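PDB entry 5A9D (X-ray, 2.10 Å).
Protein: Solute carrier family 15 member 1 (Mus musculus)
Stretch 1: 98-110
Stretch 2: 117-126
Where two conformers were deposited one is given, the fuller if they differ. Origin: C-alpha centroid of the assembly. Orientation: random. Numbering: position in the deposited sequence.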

# COMPACT_ATOMS: atom_id res chain seq x y z
N GLY A 98 0.53 2.24 -16.12
CA GLY A 98 1.08 2.18 -14.77
C GLY A 98 2.49 1.67 -14.85
O GLY A 98 2.74 0.64 -15.47
N ILE A 99 3.44 2.38 -14.24
CA ILE A 99 4.82 1.93 -14.21
C ILE A 99 5.33 1.94 -12.77
O ILE A 99 5.16 2.93 -12.06
CB ILE A 99 5.74 2.78 -15.15
CG1 ILE A 99 5.32 2.66 -16.63
CG2 ILE A 99 7.25 2.42 -14.98
CD1 ILE A 99 5.97 3.73 -17.57
N ARG A 100 5.96 0.85 -12.36
CA ARG A 100 6.61 0.79 -11.05
C ARG A 100 8.05 0.32 -11.28
O ARG A 100 8.36 -0.26 -12.32
CB ARG A 100 5.85 -0.11 -10.05
CG ARG A 100 5.94 -1.58 -10.42
CD ARG A 100 5.44 -2.44 -9.30
NE ARG A 100 5.38 -3.82 -9.75
CZ ARG A 100 4.74 -4.78 -9.11
NH1 ARG A 100 4.12 -4.53 -7.97
NH2 ARG A 100 4.69 -6.00 -9.63
N PHE A 101 8.93 0.65 -10.35
CA PHE A 101 10.33 0.28 -10.46
C PHE A 101 10.71 -0.66 -9.33
O PHE A 101 10.24 -0.50 -8.21
CB PHE A 101 11.23 1.53 -10.43
CG PHE A 101 11.15 2.30 -11.72
CD1 PHE A 101 10.16 3.26 -11.93
CD2 PHE A 101 12.04 2.02 -12.77
CE1 PHE A 101 10.06 3.93 -13.15
CE2 PHE A 101 11.97 2.72 -13.98
CZ PHE A 101 10.96 3.65 -14.17
N VAL A 102 11.57 -1.63 -9.63
CA VAL A 102 12.08 -2.57 -8.66
C VAL A 102 13.58 -2.31 -8.60
O VAL A 102 14.25 -2.36 -9.64
CB VAL A 102 11.73 -4.06 -8.98
CG1 VAL A 102 12.56 -5.03 -8.12
CG2 VAL A 102 10.24 -4.33 -8.79
N ASN A 103 14.10 -2.09 -7.39
CA ASN A 103 15.52 -1.86 -7.20
C ASN A 103 16.19 -3.14 -6.75
O ASN A 103 15.81 -3.69 -5.73
CB ASN A 103 15.72 -0.72 -6.18
CG ASN A 103 17.16 -0.44 -5.86
OD1 ASN A 103 18.06 -0.73 -6.65
ND2 ASN A 103 17.41 0.20 -4.75
N THR A 104 17.19 -3.64 -7.51
CA THR A 104 17.93 -4.84 -7.06
C THR A 104 19.32 -4.46 -6.52
O THR A 104 20.07 -5.33 -6.13
CB THR A 104 18.03 -5.91 -8.16
OG1 THR A 104 18.96 -5.47 -9.15
CG2 THR A 104 16.69 -6.26 -8.78
N LEU A 105 19.64 -3.15 -6.50
CA LEU A 105 20.94 -2.68 -6.04
C LEU A 105 20.98 -2.63 -4.52
O LEU A 105 19.93 -2.68 -3.89
CB LEU A 105 21.25 -1.29 -6.64
CG LEU A 105 21.07 -1.16 -8.17
CD1 LEU A 105 21.28 0.28 -8.60
CD2 LEU A 105 21.98 -2.12 -8.93
N ASN A 106 22.20 -2.53 -3.94
CA ASN A 106 22.44 -2.51 -2.49
C ASN A 106 22.30 -1.11 -1.87
O ASN A 106 22.42 -0.95 -0.64
CB ASN A 106 23.82 -3.17 -2.18
CG ASN A 106 23.87 -4.61 -2.64
OD1 ASN A 106 22.93 -5.40 -2.44
ND2 ASN A 106 24.94 -4.98 -3.34
N GLU A 107 22.04 -0.11 -2.71
CA GLU A 107 21.81 1.29 -2.33
C GLU A 107 20.45 1.69 -2.89
O GLU A 107 19.97 1.09 -3.85
CB GLU A 107 22.90 2.23 -2.92
CG GLU A 107 24.34 1.92 -2.50
CD GLU A 107 24.66 1.92 -1.01
OE1 GLU A 107 24.07 2.74 -0.27
OE2 GLU A 107 25.52 1.11 -0.60
N MET A 108 19.84 2.72 -2.30
CA MET A 108 18.56 3.28 -2.72
C MET A 108 18.71 3.90 -4.12
O MET A 108 19.79 4.35 -4.50
CB MET A 108 18.12 4.38 -1.75
CG MET A 108 17.61 3.86 -0.43
SD MET A 108 17.34 5.27 0.67
CE MET A 108 16.87 4.41 2.20
N VAL A 109 17.60 3.98 -4.85
CA VAL A 109 17.58 4.57 -6.18
C VAL A 109 16.45 5.59 -6.28
O VAL A 109 15.41 5.41 -5.66
CB VAL A 109 17.49 3.52 -7.33
CG1 VAL A 109 18.74 2.64 -7.40
CG2 VAL A 109 16.22 2.67 -7.26
N THR A 110 16.65 6.62 -7.08
CA THR A 110 15.64 7.63 -7.34
C THR A 110 15.41 7.65 -8.83
O THR A 110 16.36 7.68 -9.61
CB THR A 110 16.01 8.98 -6.71
OG1 THR A 110 15.87 8.84 -5.30
CG2 THR A 110 15.08 10.13 -7.18
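Stretch 2 117-126: VYENVTSHNA

Stretch 2 enters as an extended strand, residues 117-121, whose N-to-C direction runs only 20° from that of strand 98-103; the two axes approach to 8.3 Å and cross at -20°. Locally, however, the chain pairs antiparallel at Val109 with Val121, then, after the turn, at Val102 with Ala126.

Val117 begins the contact lightly, its CG1 lying 4.2 Å from CG2 of Thr110, a meeting of methyls between two beta-branched residues well suited to strands. Tyr118 reaches much farther. With chi1 in the m well, its ring leads back to strand 98-103, where the edge of Phe101 meets its face, centroids 4.9 Å apart and planes at 72°; CE1 of Phe101 is 3.6 Å from CE1 of Tyr118. A tyrosine adds to this apolar packing a polar tip, and its OH donates a hydrogen bond to Ile99 O at 2.7 Å. Its own carbonyl O accepts a CA-H...O contact from Thr110 CA at 3.3 Å.

The CA-to-CB bond of Glu119 points away from stretch 1, and the residue is exposed, a place where a charged side chain is easily accommodated. Asn120 adopts phi/psi of 47/56, a left-handed conformation that asparagine tolerates better than most residues. Its N donates almost linearly to Thr110 OG1 at 3.1 Å, while its CB touches Met108 SD at 3.6 Å.

Val121 restores extended geometry and forms a hydrogen-bonded antiparallel pair with Val109: Val121 N to Val109 O is 2.8 Å, and Val109 N to Val121 O is 3.2 Å. The two side chains share a face of the sheet, with CB of Val121 3.9 Å from CG2 of Val109. Val121 O also accepts a hydrogen bond from Asn103 ND2 at 2.9 Å, so the buried amide ties the two segments together.

Thr122 turns away, but its CG2 remains 4.1 Å from Met108 CE. Ser123, small and polar, places OG 2.7 Å from Leu105 O and donates a hydrogen bond to this loop carbonyl. His124 is again left-handed, at 52/46; its N makes a short but weak, bent bond to Asn103 O at 2.7 Å, and its ring presents a face to CA of Thr104.

Asn125 accepts through its backbone O a hydrogen bond from Asn103 N at 3.0 Å. Its side chain serves stretch 2 itself, ND2 bonding to Thr122 OG1 at 2.8 Å. Ala126 lies opposite Val102 in a non-hydrogen-bonded antiparallel pair, CA to CA 4.3 Å; its compact CB packs 3.7 Å from Val102 CG2, and its CA approaches Phe101 O at 3.3 Å.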

# COMPACT_ATOMS: atom_id res chain seq x y z
N VAL A 117 8.23 11.35 -9.74
CA VAL A 117 9.39 10.90 -8.99
C VAL A 117 9.05 9.66 -8.20
O VAL A 117 7.97 9.56 -7.61
CB VAL A 117 9.93 12.04 -8.02
CG1 VAL A 117 11.20 11.61 -7.30
CG2 VAL A 117 10.17 13.34 -8.76
N TYR A 118 9.99 8.74 -8.13
CA TYR A 118 9.96 7.53 -7.34
C TYR A 118 11.23 7.69 -6.51
O TYR A 118 12.33 7.37 -6.98
CB TYR A 118 10.09 6.29 -8.21
CG TYR A 118 9.02 6.11 -9.27
CD1 TYR A 118 9.14 6.72 -10.51
CD2 TYR A 118 7.97 5.22 -9.09
CE1 TYR A 118 8.19 6.52 -11.52
CE2 TYR A 118 7.04 4.98 -10.10
CZ TYR A 118 7.17 5.60 -11.32
OH TYR A 118 6.27 5.34 -12.31
N GLU A 119 11.08 8.24 -5.32
CA GLU A 119 12.20 8.58 -4.47
C GLU A 119 12.61 7.48 -3.54
O GLU A 119 11.77 6.88 -2.88
CB GLU A 119 11.91 9.88 -3.68
CG GLU A 119 13.19 10.57 -3.20
CD GLU A 119 13.09 12.07 -3.05
OE1 GLU A 119 12.64 12.52 -1.98
OE2 GLU A 119 13.47 12.80 -4.00
N ASN A 120 13.95 7.25 -3.47
CA ASN A 120 14.59 6.30 -2.56
C ASN A 120 13.93 4.93 -2.50
O ASN A 120 13.52 4.48 -1.43
CB ASN A 120 14.67 6.93 -1.15
CG ASN A 120 15.50 8.17 -1.07
OD1 ASN A 120 16.44 8.37 -1.84
ND2 ASN A 120 15.19 9.01 -0.09
N VAL A 121 13.80 4.29 -3.65
CA VAL A 121 13.27 2.92 -3.71
C VAL A 121 14.36 2.07 -3.05
O VAL A 121 15.50 2.04 -3.51
CB VAL A 121 12.93 2.44 -5.14
CG1 VAL A 121 12.31 1.03 -5.10
CG2 VAL A 121 12.00 3.41 -5.85
N THR A 122 14.01 1.41 -1.96
CA THR A 122 14.96 0.62 -1.18
C THR A 122 15.39 -0.68 -1.91
O THR A 122 14.75 -1.10 -2.87
CB THR A 122 14.40 0.39 0.24
OG1 THR A 122 13.22 -0.41 0.15
CG2 THR A 122 14.10 1.71 0.99
N SER A 123 16.48 -1.30 -1.44
CA SER A 123 17.07 -2.51 -1.98
C SER A 123 16.09 -3.66 -2.00
O SER A 123 15.45 -3.93 -0.97
CB SER A 123 18.31 -2.89 -1.17
OG SER A 123 19.29 -1.88 -1.34
N HIS A 124 15.99 -4.34 -3.16
CA HIS A 124 15.11 -5.50 -3.40
C HIS A 124 13.67 -5.17 -3.01
O HIS A 124 13.00 -5.94 -2.33
CB HIS A 124 15.64 -6.78 -2.75
CG HIS A 124 16.98 -7.18 -3.30
ND1 HIS A 124 18.16 -6.79 -2.68
CD2 HIS A 124 17.27 -7.93 -4.39
CE1 HIS A 124 19.13 -7.33 -3.40
NE2 HIS A 124 18.64 -8.01 -4.45
N ASN A 125 13.23 -4.01 -3.44
CA ASN A 125 11.91 -3.51 -3.16
C ASN A 125 11.28 -2.87 -4.41
O ASN A 125 11.99 -2.51 -5.36
CB ASN A 125 11.96 -2.53 -2.00
CG ASN A 125 10.66 -2.40 -1.27
OD1 ASN A 125 9.62 -3.00 -1.63
ND2 ASN A 125 10.68 -1.57 -0.25
N ALA A 126 9.95 -2.76 -4.40
CA ALA A 126 9.22 -2.17 -5.50
C ALA A 126 8.60 -0.87 -5.05
O ALA A 126 8.15 -0.76 -3.91
CB ALA A 126 8.12 -3.11 -5.97